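PDB 4PXE: ureidoglycolate hydrolase from Arabidopsis thaliana, which hydrolyses (S)-ureidoglycolate to glyoxylate, ammonium and carbon dioxide with the help of manganese ions, as a step of purine nucleotide breakdown. Local coordinates for residues A[24-29]-A[51-56]; A[66-69]-A[73-76]; A[75-80]-A[113-118]; A[127-132]-A[422-427]. One frame throughout, in Å; residues are numbered along the deposited sequence. Where two conformers were deposited one is given.

Contact 1: A[24-29]-A[51-56]; sequences IDELSS and RRYVKN
Leu27 and Tyr53 mark the closest backbone approach of two helical segments, 24-28 and 51-56, that run nearly antiparallel, at 150°, with axes 10.9 Å apart, wide enough for an aromatic ring. Tyr53 bridges the gap: with CG anti to the backbone N (chi1 -177°), the side chain reaches across to the other helix. Tyr53 OH donates a hydrogen bond to Glu26 OE1 at 2.7 Å. The oxygen is met on its anti side, 22° out of the carboxylate plane, and lies at the ring edge, while carboxylate and ring planes stand almost perpendicular. Nearer the root of the tyrosine, Leu27 CD1 packs 3.6 Å from Tyr53 CD1; a more distant methyl contact joins Leu27 to Val54. Tyrosine suits this position because its ring offers carbon to the buried leucine and its hydroxyl reaches the exposed glutamate. The metal site is near, the side chain of Leu27 lying about 9 Å from that of the manganese ligand His92. Leu27 and Val54 also turn to helix 105-120, where Leu27 meets Val105 and Val54 meets Val108 and Ile112. Helices 17-28 and 45-60 thus pack against each other and on this third helix, while Leu27 also touches Arg40 of strand 38-40.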
loop_
_atom_site.group_PDB
_atom_site.type_symbol
_atom_site.label_atom_id
_atom_site.label_comp_id
_atom_site.label_asym_id
_atom_site.label_seq_id
_atom_site.Cartn_x
_atom_site.Cartn_y
_atom_site.Cartn_z
ATOM N N ILE A 24 -12.441 28.042 8.737
ATOM C CA ILE A 24 -11.731 27.158 7.817
ATOM C C ILE A 24 -10.546 26.521 8.536
ATOM O O ILE A 24 -10.328 25.316 8.456
ATOM C CB ILE A 24 -11.254 27.927 6.553
ATOM C CG1 ILE A 24 -12.449 28.298 5.667
ATOM C CG2 ILE A 24 -10.233 27.117 5.759
ATOM C CD1 ILE A 24 -12.824 27.228 4.664
ATOM N N ASP A 25 -9.801 27.334 9.272
ATOM C CA ASP A 25 -8.631 26.837 9.990
ATOM C C ASP A 25 -9.027 25.891 11.121
ATOM O O ASP A 25 -8.410 24.841 11.291
ATOM C CB ASP A 25 -7.809 28.007 10.539
ATOM C CG ASP A 25 -7.194 28.849 9.444
ATOM O OD1 ASP A 25 -7.038 28.337 8.317
ATOM O OD2 ASP A 25 -6.868 30.022 9.721
ATOM N N GLU A 26 -10.046 26.257 11.893
ATOM C CA GLU A 26 -10.518 25.377 12.958
ATOM C C GLU A 26 -10.981 24.027 12.421
ATOM O O GLU A 26 -10.612 22.977 12.964
ATOM C CB GLU A 26 -11.615 26.052 13.784
ATOM C CG GLU A 26 -11.071 27.189 14.643
ATOM C CD GLU A 26 -12.117 27.848 15.519
ATOM O OE1 GLU A 26 -13.320 27.548 15.372
ATOM O OE2 GLU A 26 -11.726 28.687 16.364
ATOM N N LEU A 27 -11.762 24.041 11.347
ATOM C CA LEU A 27 -12.228 22.779 10.778
ATOM C C LEU A 27 -11.067 21.895 10.297
ATOM O O LEU A 27 -11.117 20.668 10.404
ATOM C CB LEU A 27 -13.233 23.018 9.650
ATOM C CG LEU A 27 -14.115 21.805 9.345
ATOM C CD1 LEU A 27 -15.132 21.581 10.460
ATOM C CD2 LEU A 27 -14.816 21.956 8.015
ATOM N N SER A 28 -10.010 22.519 9.785
ATOM C CA SER A 28 -8.867 21.774 9.273
ATOM C C SER A 28 -8.116 21.007 10.361
ATOM O O SER A 28 -7.324 20.111 10.052
ATOM C CB SER A 28 -7.904 22.702 8.522
ATOM O OG SER A 28 -7.094 23.457 9.412
ATOM N N SER A 29 -8.363 21.356 11.626
ATOM C CA SER A 29 -7.718 20.641 12.729
ATOM C C SER A 29 -8.271 19.227 12.909
ATOM O O SER A 29 -7.620 18.389 13.526
ATOM C CB SER A 29 -7.853 21.426 14.037
ATOM O OG SER A 29 -9.170 21.360 14.544
ATOM N N ARG A 51 -18.551 17.091 11.594
ATOM C CA ARG A 51 -20.019 17.173 11.524
ATOM C C ARG A 51 -20.578 17.964 12.702
ATOM O O ARG A 51 -21.466 18.797 12.535
ATOM C CB ARG A 51 -20.648 15.772 11.543
ATOM C CG ARG A 51 -20.365 14.904 10.324
ATOM C CD ARG A 51 -20.877 13.471 10.545
ATOM N NE ARG A 51 -20.499 12.653 9.400
ATOM C CZ ARG A 51 -21.269 12.432 8.343
ATOM N NH1 ARG A 51 -22.502 12.910 8.297
ATOM N NH2 ARG A 51 -20.798 11.724 7.331
ATOM N N ARG A 52 -20.057 17.680 13.892
ATOM C CA ARG A 52 -20.528 18.345 15.100
ATOM C C ARG A 52 -20.227 19.841 15.055
ATOM O O ARG A 52 -21.060 20.656 15.446
ATOM C CB ARG A 52 -19.921 17.686 16.341
ATOM C CG ARG A 52 -20.383 16.240 16.536
ATOM C CD ARG A 52 -19.608 15.533 17.634
ATOM N NE ARG A 52 -19.670 16.238 18.910
ATOM C CZ ARG A 52 -20.609 16.037 19.831
ATOM N NH1 ARG A 52 -21.572 15.152 19.616
ATOM N NH2 ARG A 52 -20.586 16.722 20.967
ATOM N N TYR A 53 -19.043 20.191 14.556
ATOM C CA TYR A 53 -18.638 21.586 14.433
ATOM C C TYR A 53 -19.603 22.327 13.510
ATOM O O TYR A 53 -20.081 23.410 13.840
ATOM C CB TYR A 53 -17.201 21.655 13.898
ATOM C CG TYR A 53 -16.622 23.047 13.784
ATOM C CD1 TYR A 53 -16.847 23.817 12.651
ATOM C CD2 TYR A 53 -15.831 23.581 14.792
ATOM C CE1 TYR A 53 -16.306 25.093 12.530
ATOM C CE2 TYR A 53 -15.286 24.855 14.680
ATOM C CZ TYR A 53 -15.532 25.601 13.543
ATOM O OH TYR A 53 -14.996 26.863 13.422
ATOM N N VAL A 54 -19.916 21.722 12.367
ATOM C CA VAL A 54 -20.839 22.324 11.412
ATOM C C VAL A 54 -22.276 22.427 11.951
ATOM O O VAL A 54 -22.930 23.461 11.807
ATOM C CB VAL A 54 -20.820 21.570 10.056
ATOM C CG1 VAL A 54 -21.923 22.080 9.151
ATOM C CG2 VAL A 54 -19.463 21.742 9.377
ATOM N N LYS A 55 -22.762 21.361 12.579
ATOM C CA LYS A 55 -24.101 21.388 13.162
ATOM C C LYS A 55 -24.231 22.486 14.226
ATOM O O LYS A 55 -25.272 23.138 14.321
ATOM C CB LYS A 55 -24.485 20.010 13.716
ATOM C CG LYS A 55 -24.927 19.040 12.617
ATOM C CD LYS A 55 -25.353 17.674 13.155
ATOM C CE LYS A 55 -24.157 16.824 13.553
ATOM N NZ LYS A 55 -24.585 15.500 14.137
ATOM N N ASN A 56 -23.169 22.697 15.004
ATOM C CA ASN A 56 -23.142 23.774 15.990
ATOM C C ASN A 56 -23.284 25.142 15.324
ATOM O O ASN A 56 -24.082 25.980 15.756
ATOM C CB ASN A 56 -21.872 23.691 16.843
ATOM C CG ASN A 56 -21.797 24.782 17.888
ATOM O OD1 ASN A 56 -20.953 25.671 17.811
ATOM N ND2 ASN A 56 -22.685 24.718 18.876
#

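Contact 2: A[66-69]-A[73-76]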
loop_
_atom_site.group_PDB
_atom_site.type_symbol
_atom_site.label_atom_id
_atom_site.label_comp_id
_atom_site.label_asym_id
_atom_site.label_seq_id
_atom_site.Cartn_x
_atom_site.Cartn_y
_atom_site.Cartn_z
ATOM N N ARG A 66 -31.589 18.924 10.713
ATOM C CA ARG A 66 -32.003 17.526 10.671
ATOM C C ARG A 66 -31.003 16.701 9.886
ATOM O O ARG A 66 -30.203 17.247 9.128
ATOM C CB ARG A 66 -33.383 17.388 10.042
ATOM C CG ARG A 66 -33.500 18.002 8.671
ATOM C CD ARG A 66 -34.864 17.737 8.055
ATOM N NE ARG A 66 -34.777 16.644 7.096
ATOM C CZ ARG A 66 -34.652 16.815 5.785
ATOM N NH1 ARG A 66 -34.634 18.041 5.268
ATOM N NH2 ARG A 66 -34.564 15.759 4.995
ATOM N N GLU A 67 -31.039 15.391 10.097
ATOM C CA GLU A 67 -30.166 14.459 9.395
ATOM C C GLU A 67 -30.967 13.302 8.845
ATOM O O GLU A 67 -31.957 12.879 9.449
ATOM C CB GLU A 67 -29.099 13.902 10.331
ATOM C CG GLU A 67 -28.150 14.931 10.877
ATOM C CD GLU A 67 -27.031 14.306 11.669
ATOM O OE1 GLU A 67 -26.086 13.761 11.057
ATOM O OE2 GLU A 67 -27.092 14.349 12.908
ATOM N N ASP A 68 -30.546 12.782 7.699
ATOM C CA ASP A 68 -31.215 11.615 7.138
ATOM C C ASP A 68 -30.480 10.324 7.507
ATOM O O ASP A 68 -29.530 10.343 8.295
ATOM C CB ASP A 68 -31.474 11.752 5.624
ATOM C CG ASP A 68 -30.192 11.763 4.782
ATOM O OD1 ASP A 68 -29.137 11.328 5.277
ATOM O OD2 ASP A 68 -30.283 12.204 3.612
ATOM N N ALA A 69 -30.931 9.209 6.942
ATOM C CA ALA A 69 -30.459 7.891 7.359
ATOM C C ALA A 69 -28.955 7.657 7.167
ATOM O O ALA A 69 -28.358 6.839 7.865
ATOM C CB ALA A 69 -31.266 6.802 6.663
ATOM N N ILE A 73 -26.841 16.246 6.215
ATOM C CA ILE A 73 -27.268 17.181 7.249
ATOM C C ILE A 73 -27.922 18.392 6.598
ATOM O O ILE A 73 -27.404 18.922 5.618
ATOM C CB ILE A 73 -26.069 17.590 8.127
ATOM C CG1 ILE A 73 -25.556 16.360 8.889
ATOM C CG2 ILE A 73 -26.446 18.684 9.106
ATOM C CD1 ILE A 73 -24.200 16.523 9.549
ATOM N N PHE A 74 -29.069 18.817 7.131
ATOM C CA PHE A 74 -29.861 19.871 6.526
ATOM C C PHE A 74 -30.096 20.968 7.554
ATOM O O PHE A 74 -30.400 20.673 8.708
ATOM C CB PHE A 74 -31.217 19.318 6.059
ATOM C CG PHE A 74 -31.113 18.207 5.043
ATOM C CD1 PHE A 74 -30.891 16.898 5.447
ATOM C CD2 PHE A 74 -31.247 18.471 3.688
ATOM C CE1 PHE A 74 -30.796 15.869 4.517
ATOM C CE2 PHE A 74 -31.154 17.446 2.747
ATOM C CZ PHE A 74 -30.928 16.145 3.166
ATOM N N GLY A 75 -29.941 22.223 7.142
ATOM C CA GLY A 75 -30.185 23.362 8.016
ATOM C C GLY A 75 -31.085 24.367 7.330
ATOM O O GLY A 75 -30.669 25.041 6.384
ATOM N N LYS A 76 -32.330 24.473 7.793
ATOM C CA LYS A 76 -33.318 25.305 7.108
ATOM C C LYS A 76 -33.658 26.621 7.816
ATOM O O LYS A 76 -33.816 26.667 9.036
ATOM C CB LYS A 76 -34.617 24.517 6.868
ATOM C CG LYS A 76 -35.709 25.331 6.192
ATOM C CD LYS A 76 -36.952 24.514 5.868
ATOM C CE LYS A 76 -36.755 23.655 4.631
ATOM N NZ LYS A 76 -38.052 23.019 4.186
#
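The guanidinium of Arg66 lies flat on one face of the Phe74 ring, with planes 12° and centres 4.0 Å apart. Arg66 NH1 sits over the rim of that face, 3.5 Å from Phe74 CG, and CZ stands 21° off the ring normal, so the stack is also a cation-pi interaction. On the other side of the ring plane, Ile132 of strand 129-133 packs. The ring edge is met by oxygens: the backbone O of Arg66 and, 3.8 Å from Phe74 CE1, Asp68 OD2, whose carboxylate is steeply inclined to the ring. A bend at chi3 (-101°) folds the arginine chain back over its cross-strand neighbour. Beneath the stack runs the ladder of a beta hairpin. Arg66 and Phe74 form an antiparallel hydrogen-bonded pair, Arg66 N to Phe74 O at 2.9 Å and Phe74 N to Arg66 O at 2.8 Å. Glu67 and Ile73 follow as a non-hydrogen-bonded pair on the other face of the sheet; their side chains run side by side, Glu67 OE1 coming 3.4 Å from Ile73 CG1. The glutamate's aliphatic part suits this neighbour, while OE1 is hydrogen-bonded to the Tyr183 hydroxyl and OE2 forms a salt bridge with Lys55. Asp68 OD2 is hydrogen-bonded to the Asn72 side-chain amide and OD1 to Val70 N. Arginine suits the exposed strand position because its flat cation can shield a buried phenylalanine while NH1 keeps a long, weak ion pair with Glu130. Carboxylate oxygen near the electropositive ring edge and cation over the electron-rich face are complementary, and probably both favour this placement of Phe74.

Contact 3: A[75-80]-A[113-118]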
loop_
_atom_site.group_PDB
_atom_site.type_symbol
_atom_site.label_atom_id
_atom_site.label_comp_id
_atom_site.label_asym_id
_atom_site.label_seq_id
_atom_site.Cartn_x
_atom_site.Cartn_y
_atom_site.Cartn_z
ATOM N N GLY A 75 -29.941 22.223 7.142
ATOM C CA GLY A 75 -30.185 23.362 8.016
ATOM C C GLY A 75 -31.085 24.367 7.330
ATOM O O GLY A 75 -30.669 25.041 6.384
ATOM N N LYS A 76 -32.330 24.473 7.793
ATOM C CA LYS A 76 -33.318 25.305 7.108
ATOM C C LYS A 76 -33.658 26.621 7.816
ATOM O O LYS A 76 -33.816 26.667 9.036
ATOM C CB LYS A 76 -34.617 24.517 6.868
ATOM C CG LYS A 76 -35.709 25.331 6.192
ATOM C CD LYS A 76 -36.952 24.514 5.868
ATOM C CE LYS A 76 -36.755 23.655 4.631
ATOM N NZ LYS A 76 -38.052 23.019 4.186
ATOM N N TRP A 77 -33.740 27.682 7.022
ATOM C CA TRP A 77 -34.306 28.953 7.454
ATOM C C TRP A 77 -35.703 29.012 6.840
ATOM O O TRP A 77 -35.844 29.119 5.620
ATOM C CB TRP A 77 -33.414 30.100 6.957
ATOM C CG TRP A 77 -33.863 31.502 7.275
ATOM C CD1 TRP A 77 -34.944 31.884 8.016
ATOM C CD2 TRP A 77 -33.231 32.710 6.837
ATOM N NE1 TRP A 77 -35.018 33.259 8.072
ATOM C CE2 TRP A 77 -33.978 33.789 7.353
ATOM C CE3 TRP A 77 -32.102 32.984 6.056
ATOM C CZ2 TRP A 77 -33.634 35.119 7.114
ATOM C CZ3 TRP A 77 -31.762 34.300 5.817
ATOM C CH2 TRP A 77 -32.527 35.354 6.341
ATOM N N ASP A 78 -36.731 28.907 7.685
ATOM C CA ASP A 78 -38.114 28.860 7.215
ATOM C C ASP A 78 -38.538 30.184 6.597
ATOM O O ASP A 78 -38.361 31.243 7.197
ATOM C CB ASP A 78 -39.073 28.541 8.366
ATOM C CG ASP A 78 -38.860 27.165 8.948
ATOM O OD1 ASP A 78 -39.105 27.009 10.163
ATOM O OD2 ASP A 78 -38.465 26.238 8.205
ATOM N N GLY A 79 -39.110 30.118 5.404
ATOM C CA GLY A 79 -39.575 31.310 4.722
ATOM C C GLY A 79 -41.015 31.656 5.068
ATOM O O GLY A 79 -41.678 30.940 5.822
ATOM N N LEU A 80 -41.485 32.761 4.497
ATOM C CA LEU A 80 -42.864 33.222 4.668
ATOM C C LEU A 80 -43.851 32.243 4.048
ATOM O O LEU A 80 -45.000 32.146 4.487
ATOM C CB LEU A 80 -43.039 34.599 4.027
ATOM C CG LEU A 80 -42.361 35.781 4.719
ATOM C CD1 LEU A 80 -42.412 37.023 3.835
ATOM C CD2 LEU A 80 -43.012 36.047 6.064
ATOM N N GLU A 113 -22.262 31.148 6.411
ATOM C CA GLU A 113 -21.964 32.576 6.441
ATOM C C GLU A 113 -22.942 33.366 5.567
ATOM O O GLU A 113 -23.342 34.466 5.931
ATOM C CB GLU A 113 -20.506 32.861 6.047
ATOM C CG GLU A 113 -20.123 34.354 6.023
ATOM C CD GLU A 113 -20.177 35.040 7.392
ATOM O OE1 GLU A 113 -20.291 34.357 8.436
ATOM O OE2 GLU A 113 -20.094 36.292 7.424
ATOM N N ALA A 114 -23.362 32.798 4.442
ATOM C CA ALA A 114 -24.353 33.449 3.594
ATOM C C ALA A 114 -25.685 33.658 4.318
ATOM O O ALA A 114 -26.323 34.712 4.173
ATOM C CB ALA A 114 -24.568 32.639 2.321
ATOM N N ILE A 115 -26.102 32.674 5.109
ATOM C CA ILE A 115 -27.309 32.814 5.924
ATOM C C ILE A 115 -27.138 33.951 6.926
ATOM O O ILE A 115 -28.008 34.814 7.072
ATOM C CB ILE A 115 -27.635 31.513 6.684
ATOM C CG1 ILE A 115 -28.054 30.420 5.705
ATOM C CG2 ILE A 115 -28.734 31.742 7.705
ATOM C CD1 ILE A 115 -29.269 30.741 4.908
ATOM N N ASN A 116 -26.009 33.953 7.618
ATOM C CA ASN A 116 -25.724 34.998 8.598
ATOM C C ASN A 116 -25.651 36.395 7.978
ATOM O O ASN A 116 -26.151 37.366 8.559
ATOM C CB ASN A 116 -24.463 34.645 9.390
ATOM C CG ASN A 116 -24.700 33.479 10.348
ATOM O OD1 ASN A 116 -25.767 33.380 10.959
ATOM N ND2 ASN A 116 -23.720 32.597 10.476
ATOM N N VAL A 117 -25.073 36.484 6.783
ATOM C CA VAL A 117 -25.019 37.724 6.015
ATOM C C VAL A 117 -26.432 38.239 5.711
ATOM O O VAL A 117 -26.744 39.416 5.934
ATOM C CB VAL A 117 -24.251 37.517 4.683
ATOM C CG1 VAL A 117 -24.538 38.643 3.690
ATOM C CG2 VAL A 117 -22.740 37.363 4.934
ATOM N N LEU A 118 -27.296 37.356 5.219
ATOM C CA LEU A 118 -28.670 37.721 4.892
ATOM C C LEU A 118 -29.456 38.137 6.134
ATOM O O LEU A 118 -30.240 39.098 6.096
ATOM C CB LEU A 118 -29.368 36.556 4.193
ATOM C CG LEU A 118 -28.946 36.339 2.739
ATOM C CD1 LEU A 118 -29.595 35.067 2.190
ATOM C CD2 LEU A 118 -29.283 37.554 1.871
#
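Trp77 meets Ile115 and Leu118 where strand 73-77 packs against helix 105-120, a helix-on-sheet layer in the alpha/beta metal-binding domain of this M20-family hydrolase. The contact between the two segments is apolar, with no hydrogen bond across it. Trp77 alone makes the contact from segment 75-80: CG anti to the backbone N (chi1 178°) sends the indole toward the helix, and its six-membered ring enters edge first. Ile115 CD1 and Leu118 CB, from residues three apart and so on neighbouring turns, both lie near the plane of the indole. The isoleucine chain runs alongside the tryptophan but points the opposite way, whereas the leucine runs at a slant to it. A wide ring suits this place because a single residue can touch both turns, Ile115 offering a terminal methyl to its edge and Leu118 its CB. Polar interactions lie outside this pair of segments: Lys119 makes a cation-pi contact with Trp77, whose backbone is hydrogen-bonded to Leu129 of the adjacent strand. Leu129 also touches both Trp77 and Leu118 with its side chain, adding to the same apolar layer. Along the indole edge, Trp77 CE3 comes 3.8 Å from Ile115 CD1, while Trp77 CZ3 comes 3.7 Å from Leu118 CB.

Contact 4: A[127-132]-A[422-427]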
loop_
_atom_site.group_PDB
_atom_site.type_symbol
_atom_site.label_atom_id
_atom_site.label_comp_id
_atom_site.label_asym_id
_atom_site.label_seq_id
_atom_site.Cartn_x
_atom_site.Cartn_y
_atom_site.Cartn_z
ATOM N N ARG A 127 -39.578 31.750 -0.211
ATOM C CA ARG A 127 -39.179 30.349 -0.143
ATOM C C ARG A 127 -38.131 30.167 0.939
ATOM O O ARG A 127 -37.254 31.020 1.107
ATOM C CB ARG A 127 -38.567 29.898 -1.467
ATOM C CG ARG A 127 -39.533 29.913 -2.603
ATOM C CD ARG A 127 -38.885 29.381 -3.848
ATOM N NE ARG A 127 -39.873 29.272 -4.910
ATOM C CZ ARG A 127 -40.241 30.295 -5.654
ATOM N NH1 ARG A 127 -39.689 31.474 -5.422
ATOM N NH2 ARG A 127 -41.152 30.144 -6.611
ATOM N N SER A 128 -38.210 29.053 1.658
ATOM C CA SER A 128 -37.215 28.731 2.667
ATOM C C SER A 128 -35.861 28.569 2.009
ATOM O O SER A 128 -35.773 28.277 0.813
ATOM C CB SER A 128 -37.579 27.434 3.388
ATOM O OG SER A 128 -38.826 27.582 4.055
ATOM N N LEU A 129 -34.815 28.777 2.795
ATOM C CA LEU A 129 -33.464 28.458 2.357
ATOM C C LEU A 129 -32.973 27.266 3.155
ATOM O O LEU A 129 -33.197 27.188 4.363
ATOM C CB LEU A 129 -32.541 29.662 2.563
ATOM C CG LEU A 129 -32.983 30.987 1.937
ATOM C CD1 LEU A 129 -31.944 32.055 2.228
ATOM C CD2 LEU A 129 -33.210 30.842 0.438
ATOM N N GLU A 130 -32.294 26.331 2.493
ATOM C CA GLU A 130 -31.796 25.158 3.203
ATOM C C GLU A 130 -30.364 24.818 2.816
ATOM O O GLU A 130 -30.052 24.681 1.632
ATOM C CB GLU A 130 -32.723 23.956 2.995
ATOM C CG GLU A 130 -32.408 22.772 3.902
ATOM C CD GLU A 130 -33.556 21.770 3.986
ATOM O OE1 GLU A 130 -34.075 21.359 2.930
ATOM O OE2 GLU A 130 -33.940 21.405 5.117
ATOM N N ILE A 131 -29.512 24.696 3.830
ATOM C CA ILE A 131 -28.121 24.327 3.644
ATOM C C ILE A 131 -27.983 22.821 3.786
ATOM O O ILE A 131 -28.492 22.227 4.741
ATOM C CB ILE A 131 -27.220 24.996 4.687
ATOM C CG1 ILE A 131 -27.362 26.514 4.616
ATOM C CG2 ILE A 131 -25.761 24.574 4.471
ATOM C CD1 ILE A 131 -26.479 27.231 5.600
ATOM N N ILE A 132 -27.284 22.205 2.840
ATOM C CA ILE A 132 -27.040 20.773 2.878
ATOM C C ILE A 132 -25.557 20.501 3.078
ATOM O O ILE A 132 -24.718 20.959 2.294
ATOM C CB ILE A 132 -27.487 20.073 1.577
ATOM C CG1 ILE A 132 -28.959 20.364 1.269
ATOM C CG2 ILE A 132 -27.257 18.575 1.685
ATOM C CD1 ILE A 132 -29.410 19.840 -0.074
ATOM N N LEU A 422 -26.818 36.688 -2.363
ATOM C CA LEU A 422 -27.696 37.480 -3.213
ATOM C C LEU A 422 -28.461 36.587 -4.185
ATOM O O LEU A 422 -29.629 36.839 -4.476
ATOM C CB LEU A 422 -26.880 38.546 -3.954
ATOM C CG LEU A 422 -27.664 39.597 -4.739
ATOM C CD1 LEU A 422 -28.770 40.240 -3.883
ATOM C CD2 LEU A 422 -26.697 40.642 -5.247
ATOM N N THR A 423 -27.819 35.534 -4.678
ATOM C CA THR A 423 -28.502 34.593 -5.564
ATOM C C THR A 423 -29.585 33.812 -4.810
ATOM O O THR A 423 -30.693 33.629 -5.326
ATOM C CB THR A 423 -27.507 33.608 -6.236
ATOM O OG1 THR A 423 -26.479 34.345 -6.914
ATOM C CG2 THR A 423 -28.230 32.737 -7.254
ATOM N N LEU A 424 -29.288 33.375 -3.587
ATOM C CA LEU A 424 -30.283 32.713 -2.734
ATOM C C LEU A 424 -31.487 33.623 -2.524
ATOM O O LEU A 424 -32.632 33.170 -2.592
ATOM C CB LEU A 424 -29.683 32.369 -1.369
ATOM C CG LEU A 424 -28.707 31.193 -1.305
ATOM C CD1 LEU A 424 -28.043 31.168 0.060
ATOM C CD2 LEU A 424 -29.413 29.871 -1.590
ATOM N N ALA A 425 -31.208 34.889 -2.230
ATOM C CA ALA A 425 -32.247 35.875 -1.949
ATOM C C ALA A 425 -33.133 36.063 -3.170
ATOM O O ALA A 425 -34.370 36.060 -3.061
ATOM C CB ALA A 425 -31.610 37.198 -1.547
ATOM N N LYS A 426 -32.509 36.236 -4.333
ATOM C CA LYS A 426 -33.261 36.434 -5.571
ATOM C C LYS A 426 -34.148 35.234 -5.878
ATOM O O LYS A 426 -35.320 35.385 -6.231
ATOM C CB LYS A 426 -32.325 36.721 -6.743
ATOM C CG LYS A 426 -31.607 38.054 -6.659
ATOM C CD LYS A 426 -30.642 38.225 -7.827
ATOM C CE LYS A 426 -29.977 39.596 -7.792
ATOM N NZ LYS A 426 -30.962 40.715 -7.860
ATOM N N LEU A 427 -33.598 34.038 -5.743
ATOM C CA LEU A 427 -34.364 32.828 -6.006
ATOM C C LEU A 427 -35.489 32.627 -4.991
ATOM O O LEU A 427 -36.570 32.151 -5.345
ATOM C CB LEU A 427 -33.436 31.615 -6.048
ATOM C CG LEU A 427 -32.499 31.627 -7.256
ATOM C CD1 LEU A 427 -31.445 30.536 -7.136
ATOM C CD2 LEU A 427 -33.295 31.468 -8.550
#
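Leu129 points from its strand toward helix 422-427, and Leu424 points back from the helix toward the strand. They meet not by their branch ends alone: Leu129 CD2 comes 4.2 Å from Leu424 CB and 3.9 Å from Leu424 O, so one methyl of the strand residue rests against the root of the helix residue and its backbone. Leucine suits both positions, since both are buried and a branched apolar side chain packs there with no polar group to satisfy. Here the long C-terminal helix 410-429 packs on strand 129-133 in the alpha/beta metal-binding domain of the M20 fold, joining parts of the chain nearly 300 residues apart. Arg127, just before the strand, treats the helix differently. Its chain extends from CG to NE and carries the guanidinium to the last turns of the helix, where Arg127 NH1 stands 3.2 Å from Leu427 O, the carbonyl lying oblique to the guanidinium. A long, cationic side chain suits this buried place, near a helix carbonyl and the terminal carboxylate: Arg127 NH2 makes a long, weak ion pair with Asp430 OXT. Phe202 adds a cation-pi contact, and Ser428 OG a hydrogen bond to Arg127 O.

Contacts 3 and 4 are buried, with centres about 7 Å apart, and join strands 73-77 and 129-133 to different helices; the strands are neighbours in one sheet. Contacts 2 and 3 share strand 73-77, but contact 2 pairs it with a hairpin partner through backbone bonds and a cation-pi stack, whereas contact 3 is apolar. Contact 1 joins two helices and, like contact 2, is only partly buried; both mix hydrocarbon with charged groups. Helix 45-60 of contact 1 also packs on Ile73 of contact 2. Contact 4 sets leucine packing beside a buried arginine near the chain end.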